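Local coordinates for protein methanogen homoaconitase large subunit (Methanocaldococcus jannaschii, PDB 4KP2) that forms the large subunit of a hydro-lyase that interconverts homocitrate and homoisocitrate through cis-homoaconitate, using a [4Fe-4S] cluster, at residues Val45-Ala50 with Ala160-Thr165; Val85-Val90 with Glu94-Ala99; Leu123-Val128 with Ser355-Leu360; Ala335-Gly340 with Ser423-Ala428; Asn407-Gly410 with His414-Ser417. All coordinates share one frame; numbering follows the deposited sequence.

Contact 1: residues Val45-Ala50 with Ala160-Thr165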
# COMPACT_ATOMS: atom_id res chain seq x y z
N VAL A 45 -33.22 -6.10 -21.63
CA VAL A 45 -33.35 -5.56 -20.28
C VAL A 45 -32.72 -4.17 -20.15
O VAL A 45 -31.57 -3.96 -20.52
CB VAL A 45 -32.70 -6.49 -19.24
CG1 VAL A 45 -32.88 -5.93 -17.84
CG2 VAL A 45 -33.30 -7.88 -19.34
N GLU A 46 -33.49 -3.23 -19.61
CA GLU A 46 -32.96 -1.91 -19.30
C GLU A 46 -32.10 -2.00 -18.05
O GLU A 46 -32.53 -2.54 -17.03
CB GLU A 46 -34.09 -0.90 -19.10
CG GLU A 46 -34.91 -0.63 -20.35
CD GLU A 46 -35.93 0.47 -20.16
OE1 GLU A 46 -36.09 0.94 -19.01
OE2 GLU A 46 -36.56 0.88 -21.15
N VAL A 47 -30.88 -1.48 -18.13
CA VAL A 47 -29.93 -1.60 -17.03
C VAL A 47 -30.14 -0.54 -15.96
O VAL A 47 -30.24 0.65 -16.26
CB VAL A 47 -28.48 -1.54 -17.55
CG1 VAL A 47 -27.49 -1.73 -16.42
CG2 VAL A 47 -28.27 -2.60 -18.63
N ASP A 48 -30.21 -0.98 -14.71
CA ASP A 48 -30.43 -0.09 -13.58
C ASP A 48 -29.12 0.49 -13.05
O ASP A 48 -29.10 1.57 -12.46
CB ASP A 48 -31.16 -0.82 -12.45
CG ASP A 48 -32.59 -1.15 -12.81
OD1 ASP A 48 -33.25 -0.30 -13.45
OD2 ASP A 48 -33.05 -2.26 -12.47
N LEU A 49 -28.02 -0.24 -13.25
CA LEU A 49 -26.73 0.17 -12.72
C LEU A 49 -25.58 -0.37 -13.56
O LEU A 49 -25.47 -1.58 -13.78
CB LEU A 49 -26.59 -0.30 -11.27
CG LEU A 49 -25.55 0.41 -10.39
CD1 LEU A 49 -25.90 1.88 -10.26
CD2 LEU A 49 -25.47 -0.25 -9.02
N ALA A 50 -24.71 0.53 -14.02
CA ALA A 50 -23.56 0.14 -14.83
C ALA A 50 -22.26 0.60 -14.18
O ALA A 50 -22.13 1.75 -13.76
CB ALA A 50 -23.69 0.72 -16.24
N ALA A 160 -19.61 -0.96 -23.23
CA ALA A 160 -19.74 0.23 -24.06
C ALA A 160 -21.15 0.31 -24.63
O ALA A 160 -21.74 1.39 -24.71
CB ALA A 160 -18.72 0.20 -25.18
N TYR A 161 -21.68 -0.84 -25.03
CA TYR A 161 -23.04 -0.93 -25.57
C TYR A 161 -24.05 -0.49 -24.52
O TYR A 161 -24.97 0.28 -24.81
CB TYR A 161 -23.33 -2.37 -26.00
CG TYR A 161 -24.69 -2.59 -26.62
CD1 TYR A 161 -24.89 -2.41 -27.98
CD2 TYR A 161 -25.77 -2.97 -25.84
CE1 TYR A 161 -26.13 -2.60 -28.55
CE2 TYR A 161 -27.02 -3.17 -26.41
CZ TYR A 161 -27.19 -2.99 -27.76
OH TYR A 161 -28.43 -3.18 -28.32
N ILE A 162 -23.88 -0.98 -23.30
CA ILE A 162 -24.76 -0.63 -22.19
C ILE A 162 -24.61 0.84 -21.81
O ILE A 162 -25.60 1.51 -21.51
CB ILE A 162 -24.49 -1.54 -20.97
CG1 ILE A 162 -24.92 -2.97 -21.28
CG2 ILE A 162 -25.21 -1.02 -19.74
CD1 ILE A 162 -24.71 -3.94 -20.14
N TYR A 163 -23.38 1.33 -21.84
CA TYR A 163 -23.11 2.74 -21.54
C TYR A 163 -23.82 3.68 -22.51
O TYR A 163 -24.11 4.82 -22.17
CB TYR A 163 -21.61 3.02 -21.56
CG TYR A 163 -20.90 2.74 -20.25
CD1 TYR A 163 -21.62 2.48 -19.10
CD2 TYR A 163 -19.52 2.76 -20.17
CE1 TYR A 163 -20.98 2.23 -17.90
CE2 TYR A 163 -18.87 2.51 -18.98
CZ TYR A 163 -19.61 2.25 -17.84
OH TYR A 163 -18.97 2.01 -16.65
N ALA A 164 -24.09 3.19 -23.72
CA ALA A 164 -24.64 4.03 -24.77
C ALA A 164 -26.16 3.95 -24.88
O ALA A 164 -26.82 4.95 -25.17
CB ALA A 164 -24.00 3.69 -26.10
N THR A 165 -26.71 2.76 -24.65
CA THR A 165 -28.15 2.54 -24.83
C THR A 165 -28.89 2.37 -23.51
O THR A 165 -30.09 2.64 -23.42
CB THR A 165 -28.42 1.32 -25.72
OG1 THR A 165 -27.89 0.14 -25.10
CG2 THR A 165 -27.77 1.49 -27.09

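Contact 2: residues Val85-Val90 with Glu94-Ala99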
# COMPACT_ATOMS: atom_id res chain seq x y z
N VAL A 85 -4.41 0.60 -7.47
CA VAL A 85 -4.30 1.80 -6.65
C VAL A 85 -3.31 1.63 -5.50
O VAL A 85 -3.47 0.73 -4.66
CB VAL A 85 -5.68 2.26 -6.13
CG1 VAL A 85 -6.50 2.84 -7.26
CG2 VAL A 85 -6.42 1.11 -5.46
N PRO A 86 -2.26 2.47 -5.45
CA PRO A 86 -1.90 3.50 -6.43
C PRO A 86 -1.36 2.88 -7.72
O PRO A 86 -1.03 1.69 -7.71
CB PRO A 86 -0.78 4.27 -5.72
CG PRO A 86 -0.91 3.93 -4.28
CD PRO A 86 -1.40 2.52 -4.26
N PRO A 87 -1.31 3.65 -8.82
CA PRO A 87 -0.82 3.18 -10.12
C PRO A 87 0.52 2.44 -10.02
O PRO A 87 1.48 2.97 -9.46
CB PRO A 87 -0.65 4.47 -10.91
CG PRO A 87 -1.71 5.36 -10.37
CD PRO A 87 -1.82 5.04 -8.90
N ASN A 88 0.56 1.24 -10.58
CA ASN A 88 1.74 0.39 -10.50
C ASN A 88 2.64 0.48 -11.74
O ASN A 88 3.86 0.36 -11.64
CB ASN A 88 1.32 -1.06 -10.26
CG ASN A 88 0.08 -1.44 -11.04
OD1 ASN A 88 -0.74 -0.59 -11.38
ND2 ASN A 88 -0.08 -2.73 -11.32
N THR A 89 2.03 0.68 -12.90
CA THR A 89 2.79 0.81 -14.13
C THR A 89 2.41 2.09 -14.87
O THR A 89 1.43 2.74 -14.53
CB THR A 89 2.60 -0.40 -15.07
OG1 THR A 89 1.20 -0.61 -15.30
CG2 THR A 89 3.20 -1.65 -14.44
N VAL A 90 3.21 2.44 -15.87
CA VAL A 90 2.93 3.60 -16.71
C VAL A 90 1.62 3.39 -17.46
O VAL A 90 0.79 4.29 -17.55
CB VAL A 90 4.06 3.86 -17.71
CG1 VAL A 90 3.73 5.06 -18.59
CG2 VAL A 90 5.38 4.08 -16.98
N GLU A 94 -1.68 5.58 -17.27
CA GLU A 94 -2.27 6.10 -18.50
C GLU A 94 -3.74 5.72 -18.58
O GLU A 94 -4.57 6.50 -19.06
CB GLU A 94 -1.53 5.59 -19.73
CG GLU A 94 -0.13 6.17 -19.92
CD GLU A 94 -0.15 7.61 -20.39
OE1 GLU A 94 -1.25 8.12 -20.73
OE2 GLU A 94 0.92 8.24 -20.42
N MET A 95 -4.06 4.52 -18.12
CA MET A 95 -5.44 4.05 -18.10
C MET A 95 -6.31 4.90 -17.18
O MET A 95 -7.40 5.33 -17.56
CB MET A 95 -5.52 2.57 -17.69
CG MET A 95 -5.13 1.61 -18.81
SD MET A 95 -5.56 -0.10 -18.42
CE MET A 95 -4.62 -0.36 -16.92
N GLN A 96 -5.82 5.14 -15.96
CA GLN A 96 -6.56 5.94 -15.00
C GLN A 96 -6.75 7.37 -15.48
O GLN A 96 -7.75 8.01 -15.16
CB GLN A 96 -5.86 5.93 -13.63
CG GLN A 96 -5.86 4.57 -12.95
CD GLN A 96 -5.30 4.62 -11.55
OE1 GLN A 96 -5.08 5.70 -10.99
NE2 GLN A 96 -5.06 3.46 -10.96
N LYS A 97 -5.80 7.87 -16.27
CA LYS A 97 -5.91 9.20 -16.84
C LYS A 97 -7.00 9.22 -17.91
O LYS A 97 -7.71 10.21 -18.07
CB LYS A 97 -4.58 9.66 -17.43
CG LYS A 97 -4.54 11.15 -17.75
CD LYS A 97 -3.20 11.56 -18.33
CE LYS A 97 -3.00 10.99 -19.73
NZ LYS A 97 -1.75 11.48 -20.36
N LEU A 98 -7.13 8.11 -18.63
CA LEU A 98 -8.16 7.96 -19.64
C LEU A 98 -9.53 7.82 -19.00
O LEU A 98 -10.53 8.31 -19.51
CB LEU A 98 -7.88 6.75 -20.53
CG LEU A 98 -7.50 7.06 -21.98
CD1 LEU A 98 -7.34 5.76 -22.77
CD2 LEU A 98 -8.55 7.95 -22.63
N ALA A 99 -9.57 7.13 -17.86
CA ALA A 99 -10.81 6.94 -17.12
C ALA A 99 -11.29 8.27 -16.54
O ALA A 99 -12.49 8.50 -16.41
CB ALA A 99 -10.62 5.92 -16.01

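Contact 3: residues Leu123-Val128 with Ser355-Leu360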
# COMPACT_ATOMS: atom_id res chain seq x y z
N LEU A 123 -20.16 -0.39 -4.47
CA LEU A 123 -21.46 -0.57 -5.11
C LEU A 123 -22.48 -1.11 -4.11
O LEU A 123 -23.67 -0.78 -4.17
CB LEU A 123 -21.34 -1.51 -6.31
CG LEU A 123 -22.06 -1.10 -7.59
CD1 LEU A 123 -21.60 0.28 -8.03
CD2 LEU A 123 -21.79 -2.12 -8.69
N ALA A 124 -22.01 -1.96 -3.20
CA ALA A 124 -22.88 -2.55 -2.19
C ALA A 124 -23.14 -1.58 -1.04
O ALA A 124 -24.12 -1.71 -0.32
CB ALA A 124 -22.26 -3.84 -1.66
N GLU A 125 -22.25 -0.61 -0.88
CA GLU A 125 -22.33 0.32 0.23
C GLU A 125 -23.21 1.54 -0.03
O GLU A 125 -23.58 2.24 0.91
CB GLU A 125 -20.93 0.80 0.65
CG GLU A 125 -20.16 -0.19 1.50
CD GLU A 125 -18.80 0.35 1.90
OE1 GLU A 125 -18.49 1.51 1.56
OE2 GLU A 125 -18.04 -0.39 2.57
N ASN A 126 -23.55 1.79 -1.29
CA ASN A 126 -24.25 3.03 -1.62
C ASN A 126 -25.02 3.04 -2.94
O ASN A 126 -25.43 4.10 -3.41
CB ASN A 126 -23.26 4.20 -1.59
CG ASN A 126 -23.93 5.51 -1.21
OD1 ASN A 126 -24.28 6.31 -2.08
ND2 ASN A 126 -24.10 5.74 0.09
N TYR A 127 -25.23 1.87 -3.55
CA TYR A 127 -25.88 1.84 -4.86
C TYR A 127 -26.89 0.71 -5.06
O TYR A 127 -28.07 0.96 -5.30
CB TYR A 127 -24.85 1.83 -5.98
CG TYR A 127 -24.00 3.09 -6.04
CD1 TYR A 127 -24.52 4.27 -6.54
CD2 TYR A 127 -22.68 3.08 -5.60
CE1 TYR A 127 -23.75 5.42 -6.60
CE2 TYR A 127 -21.91 4.22 -5.65
CZ TYR A 127 -22.45 5.39 -6.16
OH TYR A 127 -21.68 6.53 -6.21
N VAL A 128 -26.42 -0.53 -4.98
CA VAL A 128 -27.23 -1.69 -5.34
C VAL A 128 -28.51 -1.86 -4.52
O VAL A 128 -28.46 -2.14 -3.32
CB VAL A 128 -26.41 -3.00 -5.26
CG1 VAL A 128 -27.29 -4.19 -5.60
CG2 VAL A 128 -25.21 -2.93 -6.19
N SER A 355 -12.88 -1.41 1.70
CA SER A 355 -13.42 -0.08 1.45
C SER A 355 -12.77 1.01 2.30
O SER A 355 -11.96 0.72 3.18
CB SER A 355 -14.93 -0.06 1.67
OG SER A 355 -15.46 1.24 1.50
N LYS A 356 -13.13 2.25 2.02
CA LYS A 356 -12.67 3.40 2.79
C LYS A 356 -13.45 3.48 4.10
O LYS A 356 -12.89 3.77 5.15
CB LYS A 356 -12.86 4.68 1.99
CG LYS A 356 -12.65 5.96 2.78
CD LYS A 356 -12.95 7.18 1.93
CE LYS A 356 -12.93 8.46 2.76
NZ LYS A 356 -13.22 9.66 1.94
N LYS A 357 -14.75 3.23 4.01
CA LYS A 357 -15.62 3.23 5.18
C LYS A 357 -15.21 2.12 6.13
O LYS A 357 -15.14 2.32 7.34
CB LYS A 357 -17.08 3.06 4.76
CG LYS A 357 -18.05 3.06 5.93
CD LYS A 357 -19.47 2.81 5.46
CE LYS A 357 -19.94 3.90 4.51
NZ LYS A 357 -21.33 3.65 4.03
N VAL A 358 -14.95 0.94 5.58
CA VAL A 358 -14.50 -0.21 6.36
C VAL A 358 -13.17 0.09 7.04
O VAL A 358 -12.95 -0.26 8.20
CB VAL A 358 -14.36 -1.47 5.48
CG1 VAL A 358 -13.78 -2.62 6.28
CG2 VAL A 358 -15.71 -1.85 4.89
N PHE A 359 -12.28 0.76 6.30
CA PHE A 359 -10.98 1.16 6.82
C PHE A 359 -11.15 2.05 8.05
O PHE A 359 -10.54 1.80 9.09
CB PHE A 359 -10.21 1.93 5.73
CG PHE A 359 -8.73 2.02 5.98
CD1 PHE A 359 -8.15 1.47 7.12
CD2 PHE A 359 -7.90 2.66 5.07
CE1 PHE A 359 -6.79 1.57 7.34
CE2 PHE A 359 -6.54 2.76 5.28
CZ PHE A 359 -5.98 2.21 6.42
N LEU A 360 -11.98 3.07 7.92
CA LEU A 360 -12.18 4.06 8.98
C LEU A 360 -12.74 3.46 10.27
O LEU A 360 -12.22 3.71 11.36
CB LEU A 360 -13.07 5.20 8.50
CG LEU A 360 -12.42 6.16 7.51
CD1 LEU A 360 -13.43 7.19 7.02
CD2 LEU A 360 -11.24 6.85 8.18
O HOH W 1 -20.97 4.11 0.73

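Contact 4: residues Ala335-Gly340 with Ser423-Ala428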
# COMPACT_ATOMS: atom_id res chain seq x y z
N ALA A 335 -8.24 -10.26 13.30
CA ALA A 335 -7.53 -9.52 14.34
C ALA A 335 -7.65 -10.22 15.69
O ALA A 335 -6.79 -10.09 16.55
CB ALA A 335 -8.05 -8.10 14.43
N LYS A 336 -8.74 -10.97 15.86
CA LYS A 336 -8.98 -11.72 17.08
C LYS A 336 -7.90 -12.78 17.31
O LYS A 336 -7.40 -12.94 18.42
CB LYS A 336 -10.36 -12.39 17.02
CG LYS A 336 -10.62 -13.38 18.14
CD LYS A 336 -12.01 -13.98 18.00
CE LYS A 336 -12.25 -15.07 19.03
NZ LYS A 336 -13.63 -15.63 18.92
N TYR A 337 -7.54 -13.49 16.25
CA TYR A 337 -6.51 -14.52 16.33
C TYR A 337 -5.11 -13.93 16.15
O TYR A 337 -4.11 -14.60 16.40
CB TYR A 337 -6.75 -15.62 15.30
CG TYR A 337 -7.93 -16.51 15.63
CD1 TYR A 337 -7.78 -17.64 16.43
CD2 TYR A 337 -9.20 -16.23 15.14
CE1 TYR A 337 -8.85 -18.45 16.73
CE2 TYR A 337 -10.28 -17.04 15.43
CZ TYR A 337 -10.10 -18.15 16.23
OH TYR A 337 -11.17 -18.96 16.53
N LEU A 338 -5.05 -12.68 15.71
CA LEU A 338 -3.78 -12.00 15.49
C LEU A 338 -3.48 -11.08 16.66
O LEU A 338 -2.44 -10.42 16.69
CB LEU A 338 -3.83 -11.19 14.19
CG LEU A 338 -2.57 -11.20 13.33
CD1 LEU A 338 -2.42 -12.54 12.63
CD2 LEU A 338 -2.61 -10.06 12.33
N LYS A 339 -4.39 -11.05 17.62
CA LYS A 339 -4.28 -10.17 18.77
C LYS A 339 -3.20 -10.63 19.73
O LYS A 339 -3.25 -11.75 20.24
CB LYS A 339 -5.63 -10.08 19.49
CG LYS A 339 -5.91 -8.75 20.16
CD LYS A 339 -7.41 -8.50 20.25
CE LYS A 339 -8.13 -9.69 20.89
NZ LYS A 339 -9.61 -9.52 20.85
N GLY A 340 -2.22 -9.77 19.97
CA GLY A 340 -1.15 -10.07 20.91
C GLY A 340 0.01 -10.83 20.30
O GLY A 340 1.13 -10.77 20.80
N SER A 423 -10.53 -18.92 4.89
CA SER A 423 -11.23 -17.86 5.60
C SER A 423 -10.23 -16.94 6.29
O SER A 423 -9.09 -17.34 6.54
CB SER A 423 -12.19 -18.46 6.63
OG SER A 423 -11.48 -19.14 7.65
N PRO A 424 -10.65 -15.70 6.59
CA PRO A 424 -9.79 -14.75 7.33
C PRO A 424 -9.32 -15.33 8.66
O PRO A 424 -8.20 -15.04 9.09
CB PRO A 424 -10.72 -13.57 7.59
CG PRO A 424 -11.69 -13.61 6.47
CD PRO A 424 -11.91 -15.07 6.16
N LYS A 425 -10.16 -16.14 9.29
CA LYS A 425 -9.81 -16.82 10.53
C LYS A 425 -8.59 -17.70 10.33
O LYS A 425 -7.58 -17.54 11.01
CB LYS A 425 -10.98 -17.66 11.02
CG LYS A 425 -10.64 -18.56 12.19
CD LYS A 425 -11.80 -19.51 12.49
CE LYS A 425 -11.44 -20.49 13.59
NZ LYS A 425 -12.51 -21.51 13.79
N ILE A 426 -8.69 -18.64 9.39
CA ILE A 426 -7.60 -19.56 9.09
C ILE A 426 -6.39 -18.81 8.53
O ILE A 426 -5.24 -19.17 8.82
CB ILE A 426 -8.05 -20.64 8.09
CG1 ILE A 426 -9.29 -21.36 8.61
CG2 ILE A 426 -6.93 -21.64 7.83
CD1 ILE A 426 -9.79 -22.45 7.69
N ALA A 427 -6.65 -17.77 7.74
CA ALA A 427 -5.59 -16.97 7.15
C ALA A 427 -4.75 -16.28 8.23
O ALA A 427 -3.52 -16.23 8.13
CB ALA A 427 -6.17 -15.94 6.20
N ALA A 428 -5.42 -15.77 9.25
CA ALA A 428 -4.73 -15.10 10.35
C ALA A 428 -3.92 -16.08 11.18
O ALA A 428 -2.77 -15.82 11.52
CB ALA A 428 -5.73 -14.36 11.23

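Contact 5: residues Asn407-Gly410 with His414-Ser417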
# COMPACT_ATOMS: atom_id res chain seq x y z
N ASN A 407 -7.67 -19.03 -7.81
CA ASN A 407 -6.73 -20.04 -7.34
C ASN A 407 -5.85 -20.55 -8.48
O ASN A 407 -5.03 -21.46 -8.29
CB ASN A 407 -7.50 -21.19 -6.70
CG ASN A 407 -6.61 -22.12 -5.90
OD1 ASN A 407 -5.50 -21.75 -5.52
ND2 ASN A 407 -7.09 -23.32 -5.64
N PHE A 408 -6.01 -19.96 -9.65
CA PHE A 408 -5.38 -20.45 -10.87
C PHE A 408 -3.86 -20.38 -10.86
O PHE A 408 -3.26 -19.58 -10.14
CB PHE A 408 -5.96 -19.72 -12.08
CG PHE A 408 -7.46 -19.78 -12.16
CD1 PHE A 408 -8.13 -20.95 -11.86
CD2 PHE A 408 -8.19 -18.66 -12.53
CE1 PHE A 408 -9.51 -21.01 -11.93
CE2 PHE A 408 -9.57 -18.71 -12.59
CZ PHE A 408 -10.23 -19.89 -12.29
N LYS A 409 -3.24 -21.23 -11.68
CA LYS A 409 -1.79 -21.35 -11.72
C LYS A 409 -1.11 -20.09 -12.25
O LYS A 409 -1.36 -19.66 -13.38
CB LYS A 409 -1.39 -22.56 -12.58
CG LYS A 409 0.09 -22.87 -12.59
CD LYS A 409 0.40 -24.08 -13.46
CE LYS A 409 -0.37 -25.30 -12.99
NZ LYS A 409 -0.11 -26.49 -13.86
N GLY A 410 -0.24 -19.51 -11.43
CA GLY A 410 0.49 -18.31 -11.81
C GLY A 410 -0.37 -17.07 -11.77
O GLY A 410 -0.17 -16.14 -12.55
N HIS A 414 4.64 -15.71 -10.44
CA HIS A 414 5.36 -16.76 -11.16
C HIS A 414 4.44 -17.93 -11.48
O HIS A 414 3.56 -18.27 -10.69
CB HIS A 414 6.56 -17.23 -10.34
CG HIS A 414 7.64 -17.86 -11.16
ND1 HIS A 414 7.55 -19.14 -11.65
CD2 HIS A 414 8.84 -17.39 -11.56
CE1 HIS A 414 8.64 -19.43 -12.33
NE2 HIS A 414 9.45 -18.38 -12.29
N ILE A 415 4.67 -18.55 -12.63
CA ILE A 415 3.83 -19.65 -13.09
C ILE A 415 4.00 -20.89 -12.21
O ILE A 415 3.14 -21.78 -12.19
CB ILE A 415 4.12 -20.00 -14.57
CG1 ILE A 415 3.00 -20.85 -15.16
CG2 ILE A 415 5.47 -20.69 -14.71
CD1 ILE A 415 1.65 -20.17 -15.14
N ASN A 416 5.10 -20.95 -11.47
CA ASN A 416 5.37 -22.08 -10.59
C ASN A 416 5.10 -21.74 -9.13
O ASN A 416 5.62 -22.39 -8.22
CB ASN A 416 6.81 -22.57 -10.76
CG ASN A 416 7.09 -23.05 -12.17
OD1 ASN A 416 6.20 -23.57 -12.85
ND2 ASN A 416 8.33 -22.87 -12.62
N SER A 417 4.28 -20.72 -8.91
CA SER A 417 3.88 -20.33 -7.56
C SER A 417 2.58 -21.02 -7.17
O SER A 417 1.88 -21.56 -8.02
CB SER A 417 3.73 -18.81 -7.46
OG SER A 417 2.81 -18.32 -8.41

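Contact 1: residues Val45-Ala50 with Ala160-Thr165
V47 and I162 meet with their side chains at about a right angle, and one methyl does most of the touching. I162 CG2 comes within 3.6 Å of V47 CG2. The same methyl also lies 4.0 Å from V47 CB and 4.1 Å from V47 CG1, so it nestles against the whole branch point of the valine rather than a single tip. The isoleucine torsion explains this: with chi1 at -68°, CG1 runs beside the backbone N while CG2 stands anti to that N and faces the valine. I162 CD1 adds a lighter touch on V47 CG2.

A50 supplies the second patch. Its CB faces the helix and meets Y163 at the ring edge, close to the ring plane, 3.5 Å from Y163 CE1. The tyrosine starts out pointing away from 45-50, but its ring swings back alongside the strand. A50 CB also brushes I162 CG2 at 4.2 Å, tying the two patches together. At the far end of the tyrosine, Y163 OH is hydrogen-bonded to T52 OG1 and the ring meets F102. A135 of strand 133-136 touches both V47 and I162.

Helix 156-165 thus lies over the start of strand 49-53 in the parallel sheet. The join between the two segments is wholly apolar, built from methyls and a ring edge. It therefore depends on close fit and burial, with the tyrosine's polar end served by the strand just beyond.

Contact 2: residues Val85-Val90 with Glu94-Ala99
Q96 projects from helix 90-106 toward P87, the two side chains crossing at about a right angle. CB leads off toward the loop, and with chi1 at -66° CG lies beside the backbone N. The side chain then runs extended, its first touch being CD, 3.9 Å from P87 CG. Q96 OE1 rests 3.4 Å from P87 CG, while Q96 NE2 comes 3.9 Å from P87 CG and 4.0 Å from V85 CG1 and donates a weak hydrogen bond to the carbonyl of N84. A leucine here would probably leave that N84 carbonyl without its amide donor and the loop less tied to the helix.

Two residues before Q96, E94 N donates to V90 O (2.8 Å, 151° at the hydrogen), a first-turn helix bond. E94 CG passes 3.2 Å from V90 O, and its carboxylate continues to the backbone N of E396 in the second subunit.

This is the loop-to-helix step after strand 77-80 of the parallel sheet: a cis peptide before P86, T89 as N-cap holding A92 N, then the helix. V85 lies about 7 Å, side chain to side chain, from C383, a predicted [4Fe-4S] ligand, which places the loop near the predicted cluster site.

Contact 3: residues Leu123-Val128 with Ser355-Leu360
E125 reaches across to S355, and the hydroxyl answers: S355 OG donates to E125 OE1 at 3.0 Å, arriving on the syn side of the carboxylate and 27° out of its plane. E125 OE2 lies 3.3 Å from S355 CB and also meets the V358 CG2 methyl at 3.6 Å. K357 CB lies 3.8 Å from E125 OE1, and the lysine and glutamate side chains slide past each other in opposite directions. K357 NZ ends 4.3 Å from E125 OE1, an attraction of opposite charges but not a salt bridge; the lysine's ion pair is with E255. A water makes weak bonds to both E125 O and K357 NZ.

What sets this up lies one step out. E125 runs extended beyond CG, with chi2 near 180°, which carries the carboxylate out to the full reach of the side chain. Q121 NE2, one turn back on the same helix, is hydrogen-bonded to E125 OE2 and probably limits the turning of the carboxylate. S355 is an N-cap: OG stands anti to its backbone N and accepts from K357 N at 3.3 Å, so the hydroxyl passes a link from the helix start to the glutamate. The carboxylate thus faces the N-terminal end of a helix with a lysine nearby, which would probably favour its negative charge.

Helix 119-126, which leads into strand 133-136 of one parallel sheet, is joined here to helix 356-363, which follows strand 348-351 of the other. L123 and Y127 pack back on strands 49-53 and 77-80, while F359 and L360 touch V372 of the second subunit.

Contact 4: residues Ala335-Gly340 with Ser423-Ala428
L338 and A428 mark where the two backbones come nearest, their CA atoms 6.1 Å apart. S423 caps the start of helix 424-433, its OG accepting a weak but nearly straight bond from I426 N, and the first turns then bring K425 and A428 round to the same flank. A428 is small enough to let the chains come this near: L338 CD1 lies 4.0 Å from A428 CB and 3.5 Å from A428 O.

Y337 and K425 make the outer half. The lysine runs fully extended, CG anti to its backbone N (chi1 171°), and its methylenes pass the phenol at a slant. K425 CG sits 3.6 Å from Y337 CE2, and further out K425 CE is 3.3 Å from Y337 OH. This is contact with the aliphatic chain; the ammonium group passes on to a salt bridge with E293. Nearer the backbone, Y337 CB touches A428 CB at 4.4 Å, and the tyrosine also packs on I429. A serine in place of Y337 would probably strip the cover from the K425 methylenes and leave that chain freer to swing from E293.

L338 reaches F371 and A374 of helix 367-374 as well. Helix 328-338 follows the central strand 317-320, helix 424-433 the edge strand 418-421, and their side-by-side packing belongs to one helical layer of the alpha-beta-alpha sandwich.

Contact 5: residues Asn407-Gly410 with His414-Ser417
H414 faces G410 with its carbonyl, while its CB points away from 407-410 and the imidazole is used within its own turn. The ring is met at its edge: N416 N donates to H414 ND1 at 3.1 Å, only 5° out of the ring plane, which settles ND1 as an acceptor and fixes how the ring is rotated. Beyond, the histidine packs on V90 of the second subunit.

The carbonyl side is busier. H414 to S417 form a type I beta turn, closed by S417 N donating to H414 O at 3.1 Å. S417 OG is also placed as a donor to H414 O, although the modelled separation is too short to trust in detail. Across the contact, G410 CA makes a CH...O contact with that same H414 O, 3.3 Å apart with 146° at the hydrogen. G410 has a positive phi (76°), and any CB there would run into I415 CD1, so the absence of a side chain is what lets the two loop arms touch, CA of G410 to CA of I415, at 3.8 Å.

K409 and I415 flank the outside. K409 CG lies 3.3 Å from I415 O and 4.0 Å from I415 CD1, the same methyl resting 3.5 Å from K409 O. N416 ND2 is hydrogen-bonded to E396 OE2.

Between these arms of the loop joining strands 399-402 and 418-421, then, the pairing rests on van der Waals touch and one CH...O contact. The turn itself is held by S417 N to H414 O and N416 N to H414 ND1, with N416 tied outward to E396 and G397, and G410 meets it without a conventional hydrogen bond.

Overall arrangement
The contacts spread over two parallel sheets with the same strand order, 3-2-1-4-5. Contacts 1 and 2 lie around the first, contact 1 also taking in the end of strand 42-46 of the mixed sheet; contact 2 is nested in the chain loop that contact 1 closes, their centres about 25 Å apart. Contacts 4 and 5 lie around the second, nested likewise, their centres also about 25 Å apart. Contact 3 bridges the halves: its segments alternate with those of contacts 1 and 4, and L49 packs on L123, Y127 and V128. The centres of contacts 1 and 4 are about 41 Å apart, on opposite sides of the chain's centre. Across the dimer, V90 packs on H414 of the other subunit.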